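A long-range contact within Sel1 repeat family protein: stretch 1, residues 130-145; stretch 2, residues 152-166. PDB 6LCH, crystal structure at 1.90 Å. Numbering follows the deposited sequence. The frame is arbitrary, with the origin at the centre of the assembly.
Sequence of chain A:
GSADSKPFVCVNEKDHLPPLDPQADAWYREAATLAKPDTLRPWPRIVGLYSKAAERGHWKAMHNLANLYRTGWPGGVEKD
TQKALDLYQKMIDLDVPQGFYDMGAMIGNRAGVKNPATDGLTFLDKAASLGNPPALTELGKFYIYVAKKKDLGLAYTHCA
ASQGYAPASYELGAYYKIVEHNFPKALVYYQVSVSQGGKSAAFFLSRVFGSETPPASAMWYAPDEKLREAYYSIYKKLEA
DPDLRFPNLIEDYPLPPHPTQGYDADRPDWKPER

Stretch 1, residues 130-145: LGNPPALTELGKFYIY
Stretch 2 (152-166) LGLAYTHCAASQGYA

Two helices, 133-145 and 152-162, pack nearly antiparallel: their N-to-C directions differ by 159° and their axes close to 7.5 Å. The register pairs Pro 133 with Ala 160, Leu 136 with Tyr 156, Thr 137 with Thr 157, and Gly 140 with Gly 153, and 807 Å² is buried.

The first rule is backbone on backbone. Gly 140 CA lies 3.6 Å from Gly 153 CA. A CB on Gly 140 would fall 2.1 Å from Thr 157 OG1; one on Gly 153 would fall 2.7 Å from Gly 140 O, so neither site has room for a side chain.

Apolar packing extends from this point. Leu 136 (m, t) points toward the partner, setting CD2 3.7 Å from Tyr 156 CD1 and CD1 3.7 Å from Cys 159 SG. Ile 144 (m, t) starts sideways, yet its CG1 comes within 3.5 Å of Leu 154 CD2. Near the start of the first helix, Pro 133 CB meets Tyr 165 CG at 3.4 Å.

Aromatic rings are used by face and edge. Leu 152 (t, p) lays CD2 over a face of Tyr 143 (chi1 m, chi2 -40°), 3.8 Å from the ring centroid, a CH-pi contact. Tyr 165 (chi1 t, chi2 -115°) has the Pro 133-Pro 134 peptide over one face and Thr 137 OG1 at its edge, 3.3 Å from CE1.

Gln 163 (m, t, chi3 56°) donates from NE2 to Gly 131 O at 2.9 Å, the one direct hydrogen bond across. Water 1 bridges the helices, donating to Thr 137 O (2.7 Å) and Thr 157 OG1 (3.0 Å). Both threonines, chi1 m, return their hydroxyls to their own helices: Thr 137 OG1 to Pro 133 O at 2.7 Å, Thr 157 OG1 to Gly 153 O at a very short 2.5 Å.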

ATOM      1  N   LEU A 130     -11.517   1.848 -11.022  1.00  6.25           N
ATOM      2  CA  LEU A 130     -12.021   0.618 -10.441  1.00  7.27           C
ATOM      3  C   LEU A 130     -11.757   0.547  -8.945  1.00  7.67           C
ATOM      4  O   LEU A 130     -11.938  -0.513  -8.342  1.00  9.34           O
ATOM      5  CB  LEU A 130     -11.401  -0.580 -11.162  1.00  6.47           C
ATOM      6  CG  LEU A 130     -11.743  -0.589 -12.657  1.00  6.95           C
ATOM      7  CD1 LEU A 130     -10.909  -1.601 -13.435  1.00  5.02           C
ATOM      8  CD2 LEU A 130     -13.227  -0.852 -12.842  1.00  6.47           C
ATOM      9  N   GLY A 131     -11.320   1.649  -8.338  1.00  7.61           N
ATOM     10  CA  GLY A 131     -11.109   1.691  -6.909  1.00  6.77           C
ATOM     11  C   GLY A 131      -9.804   1.099  -6.433  1.00  6.46           C
ATOM     12  O   GLY A 131      -9.697   0.739  -5.259  1.00  7.60           O
ATOM     13  N   ASN A 132      -8.809   0.994  -7.300  1.00  4.71           N
ATOM     14  CA  ASN A 132      -7.524   0.418  -6.916  1.00  4.74           C
ATOM     15  C   ASN A 132      -6.831   1.301  -5.886  1.00  4.68           C
ATOM     16  O   ASN A 132      -6.551   2.470  -6.178  1.00  2.79           O
ATOM     17  CB  ASN A 132      -6.646   0.245  -8.147  1.00  4.25           C
ATOM     18  CG  ASN A 132      -5.280  -0.298  -7.810  1.00  5.74           C
ATOM     19  OD1 ASN A 132      -4.285   0.422  -7.879  1.00  2.55           O
ATOM     20  ND2 ASN A 132      -5.223  -1.571  -7.436  1.00  2.32           N
ATOM     21  N   PRO A 133      -6.551   0.803  -4.684  1.00  4.65           N
ATOM     22  CA  PRO A 133      -5.969   1.659  -3.633  1.00  4.31           C
ATOM     23  C   PRO A 133      -4.588   2.186  -3.994  1.00  4.26           C
ATOM     24  O   PRO A 133      -4.301   3.362  -3.724  1.00  3.97           O
ATOM     25  CB  PRO A 133      -5.926   0.730  -2.408  1.00  6.35           C
ATOM     26  CG  PRO A 133      -7.033  -0.252  -2.653  1.00  5.49           C
ATOM     27  CD  PRO A 133      -7.033  -0.481  -4.143  1.00  5.83           C
ATOM     28  N   PRO A 134      -3.687   1.376  -4.579  1.00  3.83           N
ATOM     29  CA  PRO A 134      -2.406   1.964  -5.011  1.00  5.90           C
ATOM     30  C   PRO A 134      -2.559   3.075  -6.034  1.00  4.95           C
ATOM     31  O   PRO A 134      -1.886   4.110  -5.927  1.00  3.97           O
ATOM     32  CB  PRO A 134      -1.647   0.761  -5.586  1.00  6.06           C
ATOM     33  CG  PRO A 134      -2.185  -0.395  -4.829  1.00  5.36           C
ATOM     34  CD  PRO A 134      -3.643  -0.097  -4.687  1.00  4.83           C
ATOM     35  N   ALA A 135      -3.437   2.899  -7.024  1.00  6.04           N
ATOM     36  CA  ALA A 135      -3.579   3.924  -8.052  1.00  5.23           C
ATOM     37  C   ALA A 135      -4.165   5.209  -7.481  1.00  1.15           C
ATOM     38  O   ALA A 135      -3.730   6.309  -7.845  1.00  5.48           O
ATOM     39  CB  ALA A 135      -4.438   3.399  -9.201  1.00  4.47           C
ATOM     40  N   LEU A 136      -5.151   5.094  -6.589  1.00  2.50           N
ATOM     41  CA  LEU A 136      -5.738   6.291  -5.992  1.00  3.95           C
ATOM     42  C   LEU A 136      -4.739   7.010  -5.097  1.00  3.31           C
ATOM     43  O   LEU A 136      -4.769   8.241  -4.993  1.00  2.73           O
ATOM     44  CB  LEU A 136      -6.986   5.926  -5.190  1.00  4.15           C
ATOM     45  CG  LEU A 136      -8.233   5.415  -5.913  1.00  3.87           C
ATOM     46  CD1 LEU A 136      -9.088   4.650  -4.930  1.00  3.45           C
ATOM     47  CD2 LEU A 136      -9.021   6.562  -6.518  1.00  5.84           C
ATOM     48  N   THR A 137      -3.853   6.256  -4.444  1.00  4.20           N
ATOM     49  CA  THR A 137      -2.842   6.859  -3.578  1.00  3.36           C
ATOM     50  C   THR A 137      -1.787   7.606  -4.386  1.00  4.45           C
ATOM     51  O   THR A 137      -1.357   8.698  -3.992  1.00  5.81           O
ATOM     52  CB  THR A 137      -2.194   5.773  -2.719  1.00  3.80           C
ATOM     53  OG1 THR A 137      -3.203   5.125  -1.938  1.00  4.04           O
ATOM     54  CG2 THR A 137      -1.144   6.365  -1.793  1.00  5.87           C
ATOM     55  N   GLU A 138      -1.348   7.032  -5.511  1.00  3.39           N
ATOM     56  CA  GLU A 138      -0.369   7.716  -6.352  1.00  4.23           C
ATOM     57  C   GLU A 138      -0.951   8.994  -6.939  1.00  4.59           C
ATOM     58  O   GLU A 138      -0.279  10.031  -6.972  1.00  5.45           O
ATOM     59  CB  GLU A 138       0.110   6.793  -7.472  1.00  6.16           C
ATOM     60  CG  GLU A 138       0.951   7.495  -8.536  1.00  7.90           C
ATOM     61  CD  GLU A 138       2.324   7.896  -8.027  1.00 14.20           C
ATOM     62  OE1 GLU A 138       2.825   7.236  -7.092  1.00  9.82           O
ATOM     63  OE2 GLU A 138       2.900   8.872  -8.560  1.00 17.44           O
ATOM     64  N   LEU A 139      -2.197   8.935  -7.419  1.00  2.13           N
ATOM     65  CA  LEU A 139      -2.851  10.141  -7.914  1.00  4.03           C
ATOM     66  C   LEU A 139      -2.975  11.179  -6.808  1.00  4.42           C
ATOM     67  O   LEU A 139      -2.767  12.378  -7.041  1.00  7.11           O
ATOM     68  CB  LEU A 139      -4.226   9.794  -8.489  1.00  3.48           C
ATOM     69  CG  LEU A 139      -4.240   9.041  -9.822  1.00  5.74           C
ATOM     70  CD1 LEU A 139      -5.625   8.475 -10.096  1.00  3.78           C
ATOM     71  CD2 LEU A 139      -3.797   9.931 -10.971  1.00  2.69           C
ATOM     72  N   GLY A 140      -3.310  10.734  -5.597  1.00  3.73           N
ATOM     73  CA  GLY A 140      -3.326  11.638  -4.463  1.00  5.70           C
ATOM     74  C   GLY A 140      -2.001  12.343  -4.260  1.00  7.02           C
ATOM     75  O   GLY A 140      -1.961  13.539  -3.976  1.00  7.06           O
ATOM     76  N   LYS A 141      -0.896  11.615  -4.431  1.00  6.47           N
ATOM     77  CA  LYS A 141       0.422  12.216  -4.248  1.00  8.33           C
ATOM     78  C   LYS A 141       0.719  13.261  -5.318  1.00  8.94           C
ATOM     79  O   LYS A 141       1.337  14.291  -5.029  1.00  9.70           O
ATOM     80  CB  LYS A 141       1.493  11.126  -4.240  1.00  7.47           C
ATOM     81  CG  LYS A 141       1.535  10.340  -2.937  1.00  6.77           C
ATOM     82  CD  LYS A 141       1.902   8.880  -3.161  1.00 13.14           C
ATOM     83  CE  LYS A 141       3.378   8.713  -3.466  1.00 15.16           C
ATOM     84  NZ  LYS A 141       3.809   7.289  -3.331  1.00 11.06           N
ATOM     85  N   PHE A 142       0.296  13.011  -6.560  1.00  7.87           N
ATOM     86  CA  PHE A 142       0.508  13.989  -7.624  1.00 11.01           C
ATOM     87  C   PHE A 142      -0.385  15.208  -7.433  1.00 11.31           C
ATOM     88  O   PHE A 142       0.053  16.347  -7.634  1.00 11.90           O
ATOM     89  CB  PHE A 142       0.254  13.344  -8.990  1.00 10.16           C
ATOM     90  CG  PHE A 142       0.341  14.301 -10.150  1.00 10.58           C
ATOM     91  CD1 PHE A 142       1.564  14.596 -10.733  1.00 14.51           C
ATOM     92  CD2 PHE A 142      -0.798  14.899 -10.666  1.00 13.73           C
ATOM     93  CE1 PHE A 142       1.650  15.475 -11.801  1.00 17.51           C
ATOM     94  CE2 PHE A 142      -0.718  15.782 -11.733  1.00 14.45           C
ATOM     95  CZ  PHE A 142       0.506  16.069 -12.302  1.00 12.99           C
ATOM     96  N   TYR A 143      -1.635  14.986  -7.025  1.00  9.28           N
ATOM     97  CA  TYR A 143      -2.593  16.080  -6.935  1.00 12.41           C
ATOM     98  C   TYR A 143      -2.333  16.969  -5.726  1.00 12.45           C
ATOM     99  O   TYR A 143      -2.500  18.190  -5.804  1.00 14.54           O
ATOM    100  CB  TYR A 143      -4.012  15.523  -6.885  1.00 12.48           C
ATOM    101  CG  TYR A 143      -4.515  15.054  -8.225  1.00 10.26           C
ATOM    102  CD1 TYR A 143      -4.245  15.778  -9.378  1.00 14.48           C
ATOM    103  CD2 TYR A 143      -5.261  13.893  -8.337  1.00 10.23           C
ATOM    104  CE1 TYR A 143      -4.705  15.356 -10.607  1.00 17.02           C
ATOM    105  CE2 TYR A 143      -5.721  13.461  -9.562  1.00 10.23           C
ATOM    106  CZ  TYR A 143      -5.442  14.197 -10.692  1.00 12.00           C
ATOM    107  OH  TYR A 143      -5.901  13.774 -11.915  1.00 11.69           O
ATOM    108  N   ILE A 144      -1.950  16.378  -4.594  1.00  9.32           N
ATOM    109  CA  ILE A 144      -1.768  17.170  -3.382  1.00 12.41           C
ATOM    110  C   ILE A 144      -0.565  18.094  -3.524  1.00 10.25           C
ATOM    111  O   ILE A 144      -0.652  19.298  -3.256  1.00 14.24           O
ATOM    112  CB  ILE A 144      -1.632  16.255  -2.152  1.00  9.63           C
ATOM    113  CG1 ILE A 144      -2.940  15.515  -1.883  1.00  6.83           C
ATOM    114  CG2 ILE A 144      -1.229  17.062  -0.918  1.00 10.80           C
ATOM    115  CD1 ILE A 144      -2.762  14.309  -0.977  1.00  7.54           C
ATOM    116  N   TYR A 145       0.567  17.555  -3.972  1.00 10.59           N
ATOM    117  CA  TYR A 145       1.834  18.276  -3.916  1.00 11.76           C
ATOM    118  C   TYR A 145       2.295  18.802  -5.273  1.00 12.90           C
ATOM    119  O   TYR A 145       2.588  19.995  -5.400  1.00 15.77           O
ATOM    120  CB  TYR A 145       2.909  17.375  -3.301  1.00 10.12           C
ATOM    121  CG  TYR A 145       2.558  16.861  -1.919  1.00  8.70           C
ATOM    122  CD1 TYR A 145       2.795  17.635  -0.789  1.00  7.20           C
ATOM    123  CD2 TYR A 145       1.997  15.602  -1.744  1.00  6.90           C
ATOM    124  CE1 TYR A 145       2.482  17.171   0.478  1.00  7.54           C
ATOM    125  CE2 TYR A 145       1.683  15.127  -0.479  1.00  6.37           C
ATOM    126  CZ  TYR A 145       1.931  15.916   0.628  1.00  7.87           C
ATOM    127  OH  TYR A 145       1.619  15.460   1.890  1.00  4.75           O
ATOM    128  N   LEU A 152      -8.713  17.138  -4.675  1.00  8.96           N
ATOM    129  CA  LEU A 152      -8.906  15.895  -5.412  1.00 11.30           C
ATOM    130  C   LEU A 152      -7.998  14.795  -4.878  1.00  7.29           C
ATOM    131  O   LEU A 152      -8.412  13.636  -4.763  1.00  4.01           O
ATOM    132  CB  LEU A 152      -8.654  16.125  -6.900  1.00 10.83           C
ATOM    133  CG  LEU A 152      -8.968  14.926  -7.793  1.00 10.20           C
ATOM    134  CD1 LEU A 152     -10.404  14.475  -7.589  1.00 12.26           C
ATOM    135  CD2 LEU A 152      -8.703  15.269  -9.241  1.00 11.72           C
ATOM    136  N   GLY A 153      -6.757  15.142  -4.537  1.00  7.84           N
ATOM    137  CA  GLY A 153      -5.835  14.141  -4.027  1.00  5.94           C
ATOM    138  C   GLY A 153      -6.265  13.578  -2.686  1.00  6.00           C
ATOM    139  O   GLY A 153      -6.247  12.361  -2.478  1.00  5.26           O
ATOM    140  N   LEU A 154      -6.659  14.457  -1.759  1.00  5.86           N
ATOM    141  CA  LEU A 154      -7.138  14.001  -0.457  1.00  5.41           C
ATOM    142  C   LEU A 154      -8.380  13.127  -0.595  1.00  5.70           C
ATOM    143  O   LEU A 154      -8.557  12.167   0.162  1.00  5.48           O
ATOM    144  CB  LEU A 154      -7.438  15.193   0.454  1.00  5.60           C
ATOM    145  CG  LEU A 154      -6.329  15.719   1.376  1.00  7.24           C
ATOM    146  CD1 LEU A 154      -5.741  14.599   2.226  1.00  4.36           C
ATOM    147  CD2 LEU A 154      -5.249  16.445   0.611  1.00 10.45           C
ATOM    148  N   ALA A 155      -9.261  13.452  -1.543  1.00  5.42           N
ATOM    149  CA  ALA A 155     -10.428  12.609  -1.775  1.00  7.42           C
ATOM    150  C   ALA A 155     -10.012  11.219  -2.245  1.00  4.94           C
ATOM    151  O   ALA A 155     -10.454  10.205  -1.694  1.00  6.06           O
ATOM    152  CB  ALA A 155     -11.362  13.265  -2.792  1.00  7.22           C
ATOM    153  N   TYR A 156      -9.161  11.158  -3.271  1.00  3.67           N
ATOM    154  CA  TYR A 156      -8.696   9.868  -3.770  1.00  3.67           C
ATOM    155  C   TYR A 156      -7.922   9.111  -2.704  1.00  3.89           C
ATOM    156  O   TYR A 156      -8.071   7.893  -2.567  1.00  3.87           O
ATOM    157  CB  TYR A 156      -7.833  10.066  -5.010  1.00  4.63           C
ATOM    158  CG  TYR A 156      -8.636  10.374  -6.249  1.00  6.46           C
ATOM    159  CD1 TYR A 156      -9.994  10.106  -6.296  1.00  5.72           C
ATOM    160  CD2 TYR A 156      -8.035  10.930  -7.369  1.00  4.31           C
ATOM    161  CE1 TYR A 156     -10.734  10.386  -7.427  1.00 13.63           C
ATOM    162  CE2 TYR A 156      -8.762  11.211  -8.498  1.00  7.40           C
ATOM    163  CZ  TYR A 156     -10.112  10.940  -8.525  1.00  8.54           C
ATOM    164  OH  TYR A 156     -10.841  11.219  -9.654  1.00  8.52           O
ATOM    165  N   THR A 157      -7.088   9.816  -1.941  1.00  6.25           N
ATOM    166  CA  THR A 157      -6.373   9.164  -0.853  1.00  4.86           C
ATOM    167  C   THR A 157      -7.330   8.693   0.234  1.00  6.43           C
ATOM    168  O   THR A 157      -7.079   7.665   0.875  1.00  6.83           O
ATOM    169  CB  THR A 157      -5.314  10.106  -0.277  1.00  4.84           C
ATOM    170  OG1 THR A 157      -4.701  10.834  -1.344  1.00  5.48           O
ATOM    171  CG2 THR A 157      -4.239   9.311   0.435  1.00  6.76           C
ATOM    172  N   HIS A 158      -8.435   9.413   0.446  1.00  4.34           N
ATOM    173  CA  HIS A 158      -9.433   8.954   1.407  1.00  7.11           C
ATOM    174  C   HIS A 158     -10.172   7.723   0.895  1.00  6.94           C
ATOM    175  O   HIS A 158     -10.502   6.824   1.675  1.00  6.85           O
ATOM    176  CB  HIS A 158     -10.408  10.081   1.745  1.00  8.08           C
ATOM    177  CG  HIS A 158     -10.003  10.884   2.943  1.00 10.38           C
ATOM    178  ND1 HIS A 158     -10.190  10.439   4.234  1.00 12.23           N
ATOM    179  CD2 HIS A 158      -9.405  12.094   3.047  1.00 10.12           C
ATOM    180  CE1 HIS A 158      -9.738  11.346   5.081  1.00 14.01           C
ATOM    181  NE2 HIS A 158      -9.255  12.360   4.387  1.00  8.50           N
ATOM    182  N   CYS A 159     -10.434   7.661  -0.415  1.00  7.60           N
ATOM    183  CA  CYS A 159     -11.047   6.469  -0.990  1.00  7.20           C
ATOM    184  C   CYS A 159     -10.161   5.247  -0.783  1.00  6.91           C
ATOM    185  O   CYS A 159     -10.656   4.149  -0.501  1.00  8.02           O
ATOM    186  CB  CYS A 159     -11.317   6.691  -2.478  1.00  7.71           C
ATOM    187  SG  CYS A 159     -12.278   5.384  -3.275  1.00  6.65           S
ATOM    188  N   ALA A 160      -8.844   5.429  -0.899  1.00  4.91           N
ATOM    189  CA  ALA A 160      -7.921   4.309  -0.770  1.00  8.57           C
ATOM    190  C   ALA A 160      -7.841   3.806   0.667  1.00  9.25           C
ATOM    191  O   ALA A 160      -7.819   2.593   0.901  1.00  8.75           O
ATOM    192  CB  ALA A 160      -6.540   4.715  -1.281  1.00  6.07           C
ATOM    193  N   ALA A 161      -7.792   4.713   1.648  1.00  8.60           N
ATOM    194  CA  ALA A 161      -7.655   4.256   3.029  1.00 11.22           C
ATOM    195  C   ALA A 161      -8.936   3.626   3.553  1.00 11.28           C
ATOM    196  O   ALA A 161      -8.875   2.734   4.404  1.00 14.25           O
ATOM    197  CB  ALA A 161      -7.239   5.400   3.944  1.00  9.35           C
ATOM    198  N   SER A 162     -10.099   4.077   3.075  1.00 11.77           N
ATOM    199  CA  SER A 162     -11.351   3.464   3.503  1.00 11.21           C
ATOM    200  C   SER A 162     -11.420   1.991   3.121  1.00 15.57           C
ATOM    201  O   SER A 162     -12.191   1.239   3.726  1.00 12.79           O
ATOM    202  CB  SER A 162     -12.551   4.221   2.917  1.00 15.40           C
ATOM    203  OG  SER A 162     -12.676   4.029   1.515  1.00 14.00           O
ATOM    204  N   GLN A 163     -10.624   1.562   2.142  1.00 14.34           N
ATOM    205  CA  GLN A 163     -10.513   0.156   1.778  1.00 13.60           C
ATOM    206  C   GLN A 163      -9.442  -0.572   2.583  1.00 13.20           C
ATOM    207  O   GLN A 163      -9.120  -1.724   2.269  1.00 14.28           O
ATOM    208  CB  GLN A 163     -10.235   0.025   0.278  1.00 11.49           C
ATOM    209  CG  GLN A 163     -11.217   0.809  -0.583  1.00 10.85           C
ATOM    210  CD  GLN A 163     -10.957   0.670  -2.072  1.00 12.18           C
ATOM    211  OE1 GLN A 163     -10.926  -0.438  -2.610  1.00 13.94           O
ATOM    212  NE2 GLN A 163     -10.784   1.799  -2.750  1.00  7.86           N
ATOM    213  N   GLY A 164      -8.888   0.069   3.610  1.00 15.33           N
ATOM    214  CA  GLY A 164      -7.921  -0.571   4.480  1.00 12.63           C
ATOM    215  C   GLY A 164      -6.498  -0.561   3.982  1.00 11.72           C
ATOM    216  O   GLY A 164      -5.671  -1.317   4.501  1.00  8.24           O
ATOM    217  N   TYR A 165      -6.181   0.277   3.000  1.00 13.39           N
ATOM    218  CA  TYR A 165      -4.856   0.322   2.393  1.00  9.80           C
ATOM    219  C   TYR A 165      -3.964   1.229   3.235  1.00 10.85           C
ATOM    220  O   TYR A 165      -4.133   2.453   3.235  1.00  8.13           O
ATOM    221  CB  TYR A 165      -4.971   0.808   0.951  1.00  7.68           C
ATOM    222  CG  TYR A 165      -3.672   0.893   0.188  1.00  8.30           C
ATOM    223  CD1 TYR A 165      -3.181   2.119  -0.240  1.00  6.67           C
ATOM    224  CD2 TYR A 165      -2.945  -0.248  -0.124  1.00  8.12           C
ATOM    225  CE1 TYR A 165      -2.003   2.207  -0.945  1.00  7.57           C
ATOM    226  CE2 TYR A 165      -1.759  -0.167  -0.833  1.00  6.34           C
ATOM    227  CZ  TYR A 165      -1.296   1.065  -1.239  1.00  7.31           C
ATOM    228  OH  TYR A 165      -0.121   1.162  -1.948  1.00  6.65           O
ATOM    229  N   ALA A 166      -3.015   0.623   3.950  1.00 10.68           N
ATOM    230  CA  ALA A 166      -2.225   1.370   4.927  1.00 10.06           C
ATOM    231  C   ALA A 166      -1.415   2.524   4.340  1.00  8.71           C
ATOM    232  O   ALA A 166      -1.411   3.603   4.957  1.00  7.33           O
ATOM    233  CB  ALA A 166      -1.308   0.405   5.690  1.00  7.95           C
TER
HETATM  234  O   HOH W   1      -1.770  10.091  -1.660  1.00  4.37           O